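Local structure of histone-lysine N-methyltransferase, H3 lysine-9 specific SUVH6 (Arabidopsis thaliana, 6A5K) at residues 106-111 against 159-163. The protein methylates a lysine of histone H3 with S-adenosylmethionine as methyl donor and, through its SRA domain, probably binds methylated DNA. The protein carries 1 engineered substitution. Residues are numbered along the deposited sequence.
Sequences KVATSI and LALAT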
ATOM      1  N   LYS A 106      22.145 -28.274  -9.703  1.00 28.12           N
ATOM      2  CA  LYS A 106      21.569 -27.045  -9.188  1.00 29.57           C
ATOM      3  C   LYS A 106      20.385 -26.693 -10.063  1.00 24.75           C
ATOM      4  O   LYS A 106      20.436 -26.878 -11.278  1.00 24.74           O
ATOM      5  CB  LYS A 106      22.597 -25.912  -9.172  1.00 34.08           C
ATOM      6  CG  LYS A 106      23.728 -26.124  -8.176  1.00 38.75           C
ATOM      7  CD  LYS A 106      24.921 -25.238  -8.487  1.00 45.46           C
ATOM      8  CE  LYS A 106      26.028 -25.417  -7.450  1.00 50.07           C
ATOM      9  NZ  LYS A 106      27.281 -24.705  -7.831  1.00 49.60           N
ATOM     10  N   VAL A 107      19.308 -26.222  -9.444  1.00 23.15           N
ATOM     11  CA  VAL A 107      18.140 -25.790 -10.190  1.00 23.39           C
ATOM     12  C   VAL A 107      17.810 -24.371  -9.782  1.00 22.20           C
ATOM     13  O   VAL A 107      18.125 -23.954  -8.666  1.00 20.72           O
ATOM     14  CB  VAL A 107      16.915 -26.696  -9.949  1.00 22.01           C
ATOM     15  CG1 VAL A 107      17.196 -28.118 -10.428  1.00 23.34           C
ATOM     16  CG2 VAL A 107      16.499 -26.672  -8.474  1.00 21.88           C
ATOM     17  N   ALA A 108      17.191 -23.623 -10.688  1.00 19.90           N
ATOM     18  CA  ALA A 108      16.781 -22.261 -10.372  1.00 18.83           C
ATOM     19  C   ALA A 108      15.700 -22.258  -9.303  1.00 19.95           C
ATOM     20  O   ALA A 108      14.823 -23.122  -9.289  1.00 20.33           O
ATOM     21  CB  ALA A 108      16.286 -21.550 -11.612  1.00 19.71           C
ATOM     22  N   THR A 109      15.758 -21.273  -8.415  1.00 17.70           N
ATOM     23  CA  THR A 109      14.710 -21.091  -7.427  1.00 17.11           C
ATOM     24  C   THR A 109      13.836 -19.909  -7.818  1.00 16.08           C
ATOM     25  O   THR A 109      12.625 -19.910  -7.578  1.00 17.23           O
ATOM     26  CB  THR A 109      15.283 -20.848  -6.033  1.00 23.98           C
ATOM     27  OG1 THR A 109      16.239 -19.782  -6.104  1.00 21.44           O
ATOM     28  CG2 THR A 109      15.963 -22.118  -5.505  1.00 23.54           C
ATOM     29  N   SER A 110      14.451 -18.889  -8.409  1.00 15.87           N
ATOM     30  CA  SER A 110      13.667 -17.698  -8.743  1.00 15.06           C
ATOM     31  C   SER A 110      14.329 -16.867  -9.822  1.00 15.17           C
ATOM     32  O   SER A 110      15.542 -16.879  -9.951  1.00 15.76           O
ATOM     33  CB  SER A 110      13.441 -16.838  -7.496  1.00 21.36           C
ATOM     34  OG  SER A 110      14.678 -16.378  -6.985  1.00 22.06           O
ATOM     35  N   ILE A 111      13.528 -16.159 -10.613  1.00 14.74           N
ATOM     36  CA  ILE A 111      14.074 -15.230 -11.590  1.00 14.93           C
ATOM     37  C   ILE A 111      13.363 -13.886 -11.518  1.00 14.40           C
ATOM     38  O   ILE A 111      12.172 -13.814 -11.214  1.00 13.89           O
ATOM     39  CB  ILE A 111      13.974 -15.771 -13.043  1.00 15.34           C
ATOM     40  CG1 ILE A 111      12.514 -15.986 -13.451  1.00 19.61           C
ATOM     41  CG2 ILE A 111      14.784 -17.056 -13.195  1.00 16.02           C
ATOM     42  CD1 ILE A 111      12.341 -16.509 -14.886  1.00 19.71           C
ATOM     43  N   LEU A 159      22.796 -22.345 -16.380  1.00 21.57           N
ATOM     44  CA  LEU A 159      22.858 -23.800 -16.260  1.00 23.39           C
ATOM     45  C   LEU A 159      21.805 -24.315 -15.286  1.00 21.07           C
ATOM     46  O   LEU A 159      21.201 -25.360 -15.511  1.00 24.08           O
ATOM     47  CB  LEU A 159      24.255 -24.251 -15.810  1.00 27.89           C
ATOM     48  CG  LEU A 159      24.468 -25.759 -15.638  1.00 27.83           C
ATOM     49  CD1 LEU A 159      24.228 -26.490 -16.953  1.00 28.83           C
ATOM     50  CD2 LEU A 159      25.863 -26.056 -15.118  1.00 25.94           C
ATOM     51  N   ALA A 160      21.581 -23.577 -14.201  1.00 20.12           N
ATOM     52  CA  ALA A 160      20.584 -23.978 -13.215  1.00 19.23           C
ATOM     53  C   ALA A 160      19.183 -23.943 -13.819  1.00 19.01           C
ATOM     54  O   ALA A 160      18.370 -24.847 -13.596  1.00 18.60           O
ATOM     55  CB  ALA A 160      20.652 -23.081 -11.992  1.00 18.99           C
ATOM     56  N   LEU A 161      18.906 -22.885 -14.574  1.00 16.65           N
ATOM     57  CA  LEU A 161      17.606 -22.735 -15.216  1.00 21.84           C
ATOM     58  C   LEU A 161      17.410 -23.849 -16.243  1.00 22.41           C
ATOM     59  O   LEU A 161      16.314 -24.400 -16.372  1.00 20.10           O
ATOM     60  CB  LEU A 161      17.489 -21.354 -15.866  1.00 26.88           C
ATOM     61  CG  LEU A 161      16.114 -20.741 -16.142  1.00 26.25           C
ATOM     62  CD1 LEU A 161      15.166 -20.867 -14.949  1.00 19.07           C
ATOM     63  CD2 LEU A 161      16.276 -19.277 -16.554  1.00 22.99           C
ATOM     64  N   ALA A 162      18.482 -24.190 -16.958  1.00 20.22           N
ATOM     65  CA  ALA A 162      18.437 -25.299 -17.906  1.00 22.40           C
ATOM     66  C   ALA A 162      18.150 -26.624 -17.195  1.00 25.74           C
ATOM     67  O   ALA A 162      17.387 -27.453 -17.687  1.00 23.81           O
ATOM     68  CB  ALA A 162      19.739 -25.384 -18.683  1.00 26.02           C
ATOM     69  N   THR A 163      18.755 -26.814 -16.026  1.00 22.95           N
ATOM     70  CA  THR A 163      18.556 -28.031 -15.245  1.00 21.66           C
ATOM     71  C   THR A 163      17.131 -28.125 -14.702  1.00 20.17           C
ATOM     72  O   THR A 163      16.579 -29.223 -14.543  1.00 21.91           O
ATOM     73  CB  THR A 163      19.570 -28.101 -14.085  1.00 28.19           C
ATOM     74  OG1 THR A 163      20.897 -27.989 -14.614  1.00 27.07           O
ATOM     75  CG2 THR A 163      19.442 -29.413 -13.306  1.00 26.29           C
TER
HETATM   76  O   HOH W   1      23.129 -28.669 -12.537  1.00 34.12           O
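Ala160 and Leu161, with Ala108 opposite them, bury the most surface where helix 159-163 crosses strand 106-111 almost at right angles (95°), the axes 5.5 Å apart. Alanines permit so close an approach: Ala160 points at the strand and Ala108 at the helix, while Val107 points sideways; the CA atoms of Val107 and Ala160 come within 4.3 Å. Ala160 CA lies 3.5 Å from Lys106 O and Val107 CA 3.5 Å from Ala160 O, both as CA-H...O contacts, while Ala108 N gives Ala160 O a weak hydrogen bond of 3.4 Å; Ser164 OG hydrogen-bonds to the same amide. This is the SRA domain, whose curved mixed sheet carries helix 156-167 against strand 105-113; strands 97-102 and 171-176 pair with that strand on its two edges. Leu161 starts away from the strand, but its CD1 turns back to within 3.6 Å of Ala108 CB and 4.2 Å of Ile111 CG2, and Phe215 also touches Leu161. Because Thr109 and Ser110 form a classic beta bulge opposite Asp98, Ile111, like Ala108, points toward the helix. Thr163 CG2 meets Val107 CG1 at 3.9 Å, and a water links Thr163 OG1 (3.1 Å) to Lys106 N (3.0 Å).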